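Glycosyl hydrolase family 61, 2 protein (Heterobasidion irregulare TC 32-1, PDB 5NNS) cleaves crystalline and amorphous polysaccharides such as cellulose by copper-dependent oxidation at C1 of the scissile glycosidic bond, using H2O2 or O2 as cosubstrate. Local coordinates at residues Ser8-Trp13 with Ala63-Gly68; Ser69-Tyr74 with Tyr149-Glu154; Val87-Cys92 with Ala171-Thr176. One frame throughout, in Å; residues are numbered along the deposited sequence.

Contact 1 (Ser8-Trp13 with Ala63-Gly68); sequences SLAGTW and ATVAAG
Leu9 sends its CD1 methyl over the methyl group of Ala63, and the two carbons, Leu9 CD1 and Ala63 CB, come within 3.4 Å, closer than carbons usually pack. With the leucine CG anti to the carbonyl carbon, chi1 -49°, CD1 is brought to Ala63; independently of that torsion, Leu9 CB lies 3.9 Å from Val65 CG1. That valine methyl does double duty. It also receives the methyl of Ala10, with Ala10 CB lying 3.7 Å from Val65 CG1. The contact shows how the two sheets of a beta-sandwich, the immunoglobulin-like core of AA9 monooxygenases, can be closed near one margin. Residues 8-13 carry the bend of a hairpin in the four-stranded sheet, whereas Ala63 and Val65 belong to the outermost strand 63-66 of the mixed sheet. The bend is a type I' turn from Leu9 to Thr12, tied by Leu9 N to Thr12 O at 3.0 Å and by the longer return bond from Thr12 N to Leu9 O. Such a turn needs positive phi at both central positions; Gly11, at 86°, accepts this readily, and Ala10 adopts it too while holding its methyl against the valine. No direct hydrogen bond joins the segments. Instead a water donates to both Leu9 O and Thr64 O, each of which is 3.0 Å from the water oxygen, so that two backbone carbonyls which could not bond to each other share a donor. Ile29 and Tyr14 pack beside Leu9 and Ala63, and Ile140 adjoins Val65.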
loop_
_atom_site.group_PDB
_atom_site.type_symbol
_atom_site.label_atom_id
_atom_site.label_comp_id
_atom_site.label_asym_id
_atom_site.label_seq_id
_atom_site.Cartn_x
_atom_site.Cartn_y
_atom_site.Cartn_z
ATOM N N SER A 8 -7.337 -1.266 -11.693
ATOM C CA SER A 8 -7.343 -0.753 -13.062
ATOM C C SER A 8 -6.020 -0.019 -13.229
ATOM O O SER A 8 -5.778 0.983 -12.555
ATOM C CB SER A 8 -8.530 0.179 -13.318
ATOM O OG SER A 8 -8.504 0.707 -14.637
ATOM N N LEU A 9 -5.162 -0.549 -14.100
ATOM C CA LEU A 9 -3.805 -0.050 -14.294
ATOM C C LEU A 9 -3.627 0.322 -15.767
ATOM O O LEU A 9 -3.657 -0.549 -16.645
ATOM C CB LEU A 9 -2.772 -1.110 -13.878
ATOM C CG LEU A 9 -2.973 -1.783 -12.513
ATOM C CD1 LEU A 9 -2.039 -2.972 -12.366
ATOM C CD2 LEU A 9 -2.777 -0.808 -11.359
ATOM N N ALA A 10 -3.466 1.624 -16.021
ATOM C CA ALA A 10 -3.291 2.161 -17.370
ATOM C C ALA A 10 -4.363 1.630 -18.335
ATOM O O ALA A 10 -4.049 1.113 -19.413
ATOM C CB ALA A 10 -1.887 1.851 -17.865
ATOM N N GLY A 11 -5.623 1.730 -17.905
ATOM C CA GLY A 11 -6.779 1.397 -18.733
ATOM C C GLY A 11 -7.241 -0.053 -18.770
ATOM O O GLY A 11 -8.209 -0.357 -19.465
ATOM N N THR A 12 -6.579 -0.944 -18.032
ATOM C CA THR A 12 -6.876 -2.386 -18.085
ATOM C C THR A 12 -7.225 -2.923 -16.704
ATOM O O THR A 12 -6.509 -2.669 -15.738
ATOM C CB THR A 12 -5.673 -3.182 -18.631
ATOM O OG1 THR A 12 -5.321 -2.687 -19.928
ATOM C CG2 THR A 12 -5.987 -4.683 -18.723
ATOM N N TRP A 13 -8.308 -3.689 -16.638
ATOM C CA TRP A 13 -8.772 -4.300 -15.393
ATOM C C TRP A 13 -7.917 -5.519 -15.030
ATOM O O TRP A 13 -7.577 -6.315 -15.900
ATOM C CB TRP A 13 -10.235 -4.729 -15.545
ATOM C CG TRP A 13 -10.851 -5.295 -14.303
ATOM C CD1 TRP A 13 -10.924 -6.618 -13.939
ATOM C CD2 TRP A 13 -11.489 -4.554 -13.259
ATOM N NE1 TRP A 13 -11.568 -6.739 -12.727
ATOM C CE2 TRP A 13 -11.931 -5.488 -12.291
ATOM C CE3 TRP A 13 -11.736 -3.190 -13.048
ATOM C CZ2 TRP A 13 -12.607 -5.098 -11.125
ATOM C CZ3 TRP A 13 -12.412 -2.799 -11.880
ATOM C CH2 TRP A 13 -12.839 -3.756 -10.940
ATOM N N ALA A 63 1.483 -6.841 -14.240
ATOM C CA ALA A 63 0.856 -5.840 -15.104
ATOM C C ALA A 63 1.934 -4.986 -15.746
ATOM O O ALA A 63 2.732 -4.366 -15.045
ATOM C CB ALA A 63 -0.095 -4.968 -14.307
ATOM N N THR A 64 1.968 -4.961 -17.078
ATOM C CA THR A 64 2.891 -4.091 -17.805
ATOM C C THR A 64 2.260 -2.718 -17.975
ATOM O O THR A 64 1.144 -2.610 -18.484
ATOM C CB THR A 64 3.271 -4.673 -19.175
ATOM O OG1 THR A 64 3.753 -6.008 -18.996
ATOM C CG2 THR A 64 4.358 -3.830 -19.840
ATOM N N VAL A 65 2.975 -1.681 -17.527
ATOM C CA VAL A 65 2.498 -0.291 -17.560
ATOM C C VAL A 65 3.662 0.670 -17.780
ATOM O O VAL A 65 4.769 0.429 -17.306
ATOM C CB VAL A 65 1.750 0.115 -16.255
ATOM C CG1 VAL A 65 0.401 -0.575 -16.167
ATOM C CG2 VAL A 65 2.566 -0.181 -15.001
ATOM N N ALA A 66 3.409 1.762 -18.495
ATOM C CA ALA A 66 4.420 2.800 -18.686
ATOM C C ALA A 66 4.578 3.598 -17.400
ATOM O O ALA A 66 3.625 3.747 -16.625
ATOM C CB ALA A 66 4.035 3.727 -19.828
ATOM N N ALA A 67 5.788 4.094 -17.164
ATOM C CA ALA A 67 6.022 5.048 -16.096
ATOM C C ALA A 67 5.252 6.297 -16.500
ATOM O O ALA A 67 5.269 6.671 -17.672
ATOM C CB ALA A 67 7.512 5.331 -15.941
ATOM N N GLY A 68 4.546 6.907 -15.547
ATOM C CA GLY A 68 3.600 7.995 -15.840
ATOM C C GLY A 68 2.146 7.540 -15.841
ATOM O O GLY A 68 1.247 8.370 -15.679
HETATM O O HOH W 1 -1.752 -2.616 -17.555
#

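Contact 2 (Ser69-Tyr74 with Tyr149-Glu154); sequences SSVTAY and YILRHE. With NAG (2-acetamido-2-deoxy-beta-D-glucopyranose), chain D.
Leu151 reaches across the interior of the beta-sandwich to Val71, the two side chains meeting tip to tip with Leu151 CD2 4.0 Å from Val71 CG2. Strand 147-157 belongs to the mixed sheet and strand 70-75 to the antiparallel one, so this is sheet-to-sheet packing in the buried centre of the fold. Arg152 leaves the contact and forms a salt bridge within its own strand. His153 then turns inward again: CG is anti to the carbonyl carbon, chi1 -68°, and the imidazole lies flat beneath Ala73. The Ala73 CB methyl sits 3.5 Å from the His153 ring centroid and 12° off the normal, a CH-pi contact over the face. In the ring plane, at its edge, a water lies 2.7 Å from His153 NE2 and donates to Val71 O. With an alanine in place of His153, this water would probably lose its nitrogen partner and the Ala73 methyl the ring face it rests on. Glu154 completes the salt bridge through two weak hydrogen bonds, Arg152 NH1 to Glu154 OE1 at 2.8 Å and Arg152 NH2 to Glu154 OE2 at 2.9 Å.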
loop_
_atom_site.group_PDB
_atom_site.type_symbol
_atom_site.label_atom_id
_atom_site.label_comp_id
_atom_site.label_asym_id
_atom_site.label_seq_id
_atom_site.Cartn_x
_atom_site.Cartn_y
_atom_site.Cartn_z
ATOM N N SER A 69 1.918 6.229 -16.021
ATOM C CA SER A 69 0.575 5.634 -16.046
ATOM C C SER A 69 -0.201 5.810 -14.747
ATOM O O SER A 69 0.373 5.766 -13.663
ATOM C CB SER A 69 0.648 4.121 -16.295
ATOM O OG SER A 69 1.260 3.801 -17.528
ATOM N N SER A 70 -1.514 5.962 -14.889
ATOM C CA SER A 70 -2.443 6.027 -13.771
ATOM C C SER A 70 -2.758 4.600 -13.303
ATOM O O SER A 70 -3.057 3.720 -14.122
ATOM C CB SER A 70 -3.728 6.734 -14.212
ATOM O OG SER A 70 -4.593 6.969 -13.122
ATOM N N VAL A 71 -2.696 4.386 -11.989
ATOM C CA VAL A 71 -2.993 3.092 -11.380
ATOM C C VAL A 71 -4.045 3.289 -10.296
ATOM O O VAL A 71 -3.894 4.152 -9.429
ATOM C CB VAL A 71 -1.723 2.381 -10.822
ATOM C CG1 VAL A 71 -0.849 1.893 -11.972
ATOM C CG2 VAL A 71 -0.898 3.274 -9.902
ATOM N N THR A 72 -5.127 2.516 -10.385
ATOM C CA THR A 72 -6.224 2.575 -9.428
ATOM C C THR A 72 -6.329 1.237 -8.713
ATOM O O THR A 72 -6.244 0.179 -9.350
ATOM C CB THR A 72 -7.567 2.898 -10.111
ATOM O OG1 THR A 72 -7.485 4.180 -10.740
ATOM C CG2 THR A 72 -8.712 2.923 -9.099
ATOM N N ALA A 73 -6.500 1.298 -7.391
ATOM C CA ALA A 73 -6.773 0.124 -6.566
ATOM C C ALA A 73 -8.204 0.228 -6.075
ATOM O O ALA A 73 -8.640 1.306 -5.662
ATOM C CB ALA A 73 -5.806 0.058 -5.393
ATOM N N TYR A 74 -8.936 -0.885 -6.137
ATOM C CA TYR A 74 -10.332 -0.918 -5.701
ATOM C C TYR A 74 -10.469 -1.786 -4.459
ATOM O O TYR A 74 -9.937 -2.900 -4.418
ATOM C CB TYR A 74 -11.236 -1.453 -6.808
ATOM C CG TYR A 74 -11.252 -0.618 -8.065
ATOM C CD1 TYR A 74 -12.142 0.451 -8.220
ATOM C CD2 TYR A 74 -10.396 -0.913 -9.119
ATOM C CE1 TYR A 74 -12.167 1.211 -9.390
ATOM C CE2 TYR A 74 -10.409 -0.164 -10.287
ATOM C CZ TYR A 74 -11.289 0.895 -10.424
ATOM O OH TYR A 74 -11.278 1.617 -11.597
ATOM N N TYR A 149 8.760 -4.102 -10.556
ATOM C CA TYR A 149 8.401 -3.446 -9.298
ATOM C C TYR A 149 7.175 -4.075 -8.648
ATOM O O TYR A 149 6.258 -4.526 -9.345
ATOM C CB TYR A 149 8.066 -1.972 -9.537
ATOM C CG TYR A 149 9.213 -1.102 -9.966
ATOM C CD1 TYR A 149 9.583 -1.023 -11.306
ATOM C CD2 TYR A 149 9.914 -0.324 -9.039
ATOM C CE1 TYR A 149 10.626 -0.210 -11.716
ATOM C CE2 TYR A 149 10.963 0.494 -9.436
ATOM C CZ TYR A 149 11.315 0.549 -10.778
ATOM O OH TYR A 149 12.350 1.357 -11.180
ATOM N N ILE A 150 7.154 -4.079 -7.315
ATOM C CA ILE A 150 5.911 -4.270 -6.573
ATOM C C ILE A 150 5.229 -2.907 -6.426
ATOM O O ILE A 150 5.905 -1.904 -6.207
ATOM C CB ILE A 150 6.150 -4.842 -5.162
ATOM C CG1 ILE A 150 6.867 -6.197 -5.224
ATOM C CG2 ILE A 150 4.830 -4.970 -4.404
ATOM C CD1 ILE A 150 6.124 -7.287 -5.976
ATOM N N LEU A 151 3.903 -2.888 -6.559
ATOM C CA LEU A 151 3.074 -1.726 -6.249
ATOM C C LEU A 151 2.253 -2.083 -5.023
ATOM O O LEU A 151 1.474 -3.041 -5.058
ATOM C CB LEU A 151 2.129 -1.402 -7.409
ATOM C CG LEU A 151 1.108 -0.273 -7.192
ATOM C CD1 LEU A 151 1.828 1.058 -7.057
ATOM C CD2 LEU A 151 0.086 -0.229 -8.323
ATOM N N ARG A 152 2.402 -1.289 -3.964
ATOM C CA ARG A 152 1.890 -1.621 -2.644
ATOM C C ARG A 152 0.909 -0.549 -2.166
ATOM O O ARG A 152 1.276 0.626 -2.093
ATOM C CB ARG A 152 3.069 -1.751 -1.668
ATOM C CG ARG A 152 2.700 -1.741 -0.187
ATOM C CD ARG A 152 3.890 -2.068 0.688
ATOM N NE ARG A 152 3.480 -2.496 2.025
ATOM C CZ ARG A 152 3.238 -1.689 3.059
ATOM N NH1 ARG A 152 3.353 -0.368 2.951
ATOM N NH2 ARG A 152 2.879 -2.219 4.223
ATOM N N HIS A 153 -0.321 -0.959 -1.835
ATOM C CA HIS A 153 -1.319 -0.058 -1.232
ATOM C C HIS A 153 -1.496 -0.408 0.232
ATOM O O HIS A 153 -1.546 -1.587 0.583
ATOM C CB HIS A 153 -2.663 -0.152 -1.951
ATOM C CG HIS A 153 -2.634 0.392 -3.342
ATOM N ND1 HIS A 153 -2.136 -0.324 -4.406
ATOM C CD2 HIS A 153 -3.017 1.591 -3.840
ATOM C CE1 HIS A 153 -2.218 0.409 -5.503
ATOM N NE2 HIS A 153 -2.756 1.573 -5.190
ATOM N N GLU A 154 -1.604 0.621 1.074
ATOM C CA GLU A 154 -1.705 0.441 2.509
ATOM C C GLU A 154 -2.691 1.415 3.134
ATOM O O GLU A 154 -2.661 2.624 2.856
ATOM C CB GLU A 154 -0.341 0.609 3.165
ATOM C CG GLU A 154 -0.329 0.252 4.643
ATOM C CD GLU A 154 1.061 0.247 5.239
ATOM O OE1 GLU A 154 1.891 1.109 4.866
ATOM O OE2 GLU A 154 1.338 -0.639 6.076
HETATM C C1 NAG D . -16.713 1.352 -8.717
HETATM C C2 NAG D . -16.609 1.541 -10.226
HETATM C C3 NAG D . -16.912 0.248 -10.969
HETATM C C4 NAG D . -16.086 -0.925 -10.434
HETATM C C5 NAG D . -16.155 -0.988 -8.910
HETATM C C6 NAG D . -15.189 -2.031 -8.359
HETATM C C7 NAG D . -17.130 3.831 -11.022
HETATM C C8 NAG D . -18.232 4.753 -11.454
HETATM N N2 NAG D . -17.518 2.590 -10.677
HETATM O O3 NAG D . -16.615 0.473 -12.352
HETATM O O4 NAG D . -16.570 -2.160 -10.977
HETATM O O5 NAG D . -15.836 0.291 -8.342
HETATM O O6 NAG D . -15.343 -2.121 -6.939
HETATM O O7 NAG D . -15.971 4.217 -11.003
HETATM O O HOH W 2 -3.546 3.594 -6.800
#

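Contact 3 (Val87-Cys92 with Ala171-Thr176); sequences VYMANC and AQLIVT
Met89 spans a neighbouring strand to touch the side chains of Leu173 and Val175, which lie two strands away in the same mixed sheet of the beta-sandwich. Strand 147-157 runs between strands 85-91 and 165-176 and is antiparallel to both, and Met89 makes the contact by extending over this middle strand. The path begins at CB, which packs against the carbonyl oxygen of Ile150. CG follows beside the CD1 methyl of Leu151, and the lower half of the side chain thus rests on the strand it crosses. Next comes the sulfur, still short of the far strand, with Met89 SD 5.3 Å from Leu173 CD1. Here the chain bends, chi3 78°, and the final methyl swings over toward residues 171-176, passing the CB of Tyr149 on the way. Leu144 and Phe107 pack on Met89 as well, and just past its strand Cys92 forms a disulfide with Cys96. The methionine and Leu173 cross at about a right angle. Both meetings at the tip are methyl to methyl and entirely apolar, and no hydrogen bond joins the two segments. Met89 CE lies 4.2 Å from Leu173 CD1, and on the next inward-facing residue of that strand it finds a second methyl, Met89 CE to Val175 CG2 also measuring 4.2 Å.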
loop_
_atom_site.group_PDB
_atom_site.type_symbol
_atom_site.label_atom_id
_atom_site.label_comp_id
_atom_site.label_asym_id
_atom_site.label_seq_id
_atom_site.Cartn_x
_atom_site.Cartn_y
_atom_site.Cartn_z
ATOM N N VAL A 87 0.695 4.747 -0.732
ATOM C CA VAL A 87 1.044 3.928 -1.886
ATOM C C VAL A 87 2.567 3.873 -1.982
ATOM O O VAL A 87 3.231 4.904 -2.046
ATOM C CB VAL A 87 0.403 4.462 -3.179
ATOM C CG1 VAL A 87 0.598 3.476 -4.327
ATOM C CG2 VAL A 87 -1.084 4.726 -2.951
ATOM N N TYR A 88 3.106 2.657 -1.940
ATOM C CA TYR A 88 4.540 2.406 -2.022
ATOM C C TYR A 88 4.857 1.651 -3.306
ATOM O O TYR A 88 3.987 0.986 -3.892
ATOM C CB TYR A 88 5.011 1.532 -0.851
ATOM C CG TYR A 88 5.128 2.191 0.507
ATOM C CD1 TYR A 88 4.003 2.400 1.307
ATOM C CD2 TYR A 88 6.376 2.561 1.026
ATOM C CE1 TYR A 88 4.111 2.976 2.567
ATOM C CE2 TYR A 88 6.492 3.138 2.288
ATOM C CZ TYR A 88 5.357 3.342 3.052
ATOM O OH TYR A 88 5.465 3.913 4.301
ATOM N N MET A 89 6.117 1.740 -3.722
ATOM C CA MET A 89 6.676 0.816 -4.700
ATOM C C MET A 89 8.059 0.338 -4.264
ATOM O O MET A 89 8.708 0.951 -3.414
ATOM C CB MET A 89 6.779 1.474 -6.069
ATOM C CG MET A 89 5.456 1.836 -6.715
ATOM S SD MET A 89 5.801 2.733 -8.238
ATOM C CE MET A 89 6.244 1.382 -9.327
ATOM N N ALA A 90 8.493 -0.764 -4.865
ATOM C CA ALA A 90 9.815 -1.326 -4.623
ATOM C C ALA A 90 10.291 -2.056 -5.858
ATOM O O ALA A 90 9.535 -2.822 -6.444
ATOM C CB ALA A 90 9.769 -2.293 -3.450
ATOM N N ASN A 91 11.548 -1.828 -6.232
ATOM C CA ASN A 91 12.206 -2.594 -7.290
ATOM C C ASN A 91 12.418 -4.018 -6.785
ATOM O O ASN A 91 12.920 -4.218 -5.685
ATOM C CB ASN A 91 13.552 -1.954 -7.657
ATOM C CG ASN A 91 14.052 -2.372 -9.031
ATOM O OD1 ASN A 91 14.114 -3.562 -9.356
ATOM N ND2 ASN A 91 14.420 -1.386 -9.844
ATOM N N CYS A 92 12.022 -5.001 -7.589
ATOM C CA CYS A 92 12.198 -6.413 -7.237
ATOM C C CYS A 92 13.643 -6.907 -7.416
ATOM O O CYS A 92 14.001 -7.962 -6.884
ATOM C CB CYS A 92 11.236 -7.287 -8.050
ATOM S SG CYS A 92 9.493 -6.986 -7.671
ATOM N N ALA A 171 0.921 -5.745 -5.676
ATOM C CA ALA A 171 0.711 -6.156 -7.065
ATOM C C ALA A 171 2.041 -6.104 -7.808
ATOM O O ALA A 171 2.841 -5.200 -7.569
ATOM C CB ALA A 171 -0.301 -5.243 -7.731
ATOM N N GLN A 172 2.278 -7.070 -8.698
ATOM C CA GLN A 172 3.506 -7.100 -9.506
ATOM C C GLN A 172 3.329 -6.283 -10.783
ATOM O O GLN A 172 2.335 -6.442 -11.490
ATOM C CB GLN A 172 3.911 -8.540 -9.847
ATOM C CG GLN A 172 4.302 -9.359 -8.625
ATOM C CD GLN A 172 4.937 -10.709 -8.938
ATOM O OE1 GLN A 172 5.166 -11.505 -8.035
ATOM N NE2 GLN A 172 5.235 -10.964 -10.205
ATOM N N LEU A 173 4.288 -5.402 -11.063
ATOM C CA LEU A 173 4.295 -4.613 -12.293
ATOM C C LEU A 173 5.571 -4.846 -13.095
ATOM O O LEU A 173 6.611 -5.205 -12.539
ATOM C CB LEU A 173 4.196 -3.118 -11.991
ATOM C CG LEU A 173 3.070 -2.598 -11.102
ATOM C CD1 LEU A 173 3.249 -1.101 -10.906
ATOM C CD2 LEU A 173 1.706 -2.916 -11.692
ATOM N N ILE A 174 5.468 -4.647 -14.405
ATOM C CA ILE A 174 6.618 -4.439 -15.271
ATOM C C ILE A 174 6.511 -2.989 -15.743
ATOM O O ILE A 174 5.598 -2.643 -16.487
ATOM C CB ILE A 174 6.637 -5.423 -16.465
ATOM C CG1 ILE A 174 6.708 -6.872 -15.957
ATOM C CG2 ILE A 174 7.830 -5.136 -17.374
ATOM C CD1 ILE A 174 6.453 -7.931 -17.014
ATOM N N VAL A 175 7.428 -2.141 -15.276
ATOM C CA VAL A 175 7.432 -0.723 -15.620
ATOM C C VAL A 175 8.300 -0.524 -16.856
ATOM O O VAL A 175 9.466 -0.915 -16.864
ATOM C CB VAL A 175 7.930 0.143 -14.440
ATOM C CG1 VAL A 175 8.061 1.608 -14.836
ATOM C CG2 VAL A 175 6.981 0.001 -13.255
ATOM N N THR A 176 7.719 0.077 -17.894
ATOM C CA THR A 176 8.405 0.324 -19.165
ATOM C C THR A 176 8.596 1.824 -19.366
ATOM O O THR A 176 7.967 2.630 -18.682
ATOM C CB THR A 176 7.602 -0.248 -20.351
ATOM O OG1 THR A 176 6.363 0.464 -20.490
ATOM C CG2 THR A 176 7.314 -1.735 -20.147
#

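The three contacts form one continuous interior, their centres 8 to 11 Å apart. Contacts 1 and 2 share the four-stranded sheet, where Ser8 O lies 2.7 Å from Thr72 N, and their side chains join as Leu9 CD2 meets Val71 CG1 at 3.4 Å. Contacts 1 and 3 are joined through the parallel pairing of strands 63-66 and 165-176, with Ala63 O 2.8 Å from Ile174 N. Contact 3 lies within the mixed sheet and straddles the strand that contact 2 uses to face the other sheet. Contact 2 comes nearest the active site: the side chain of His153 is about 8 Å from that of Tyr167, which with His1 and His80 forms the copper site.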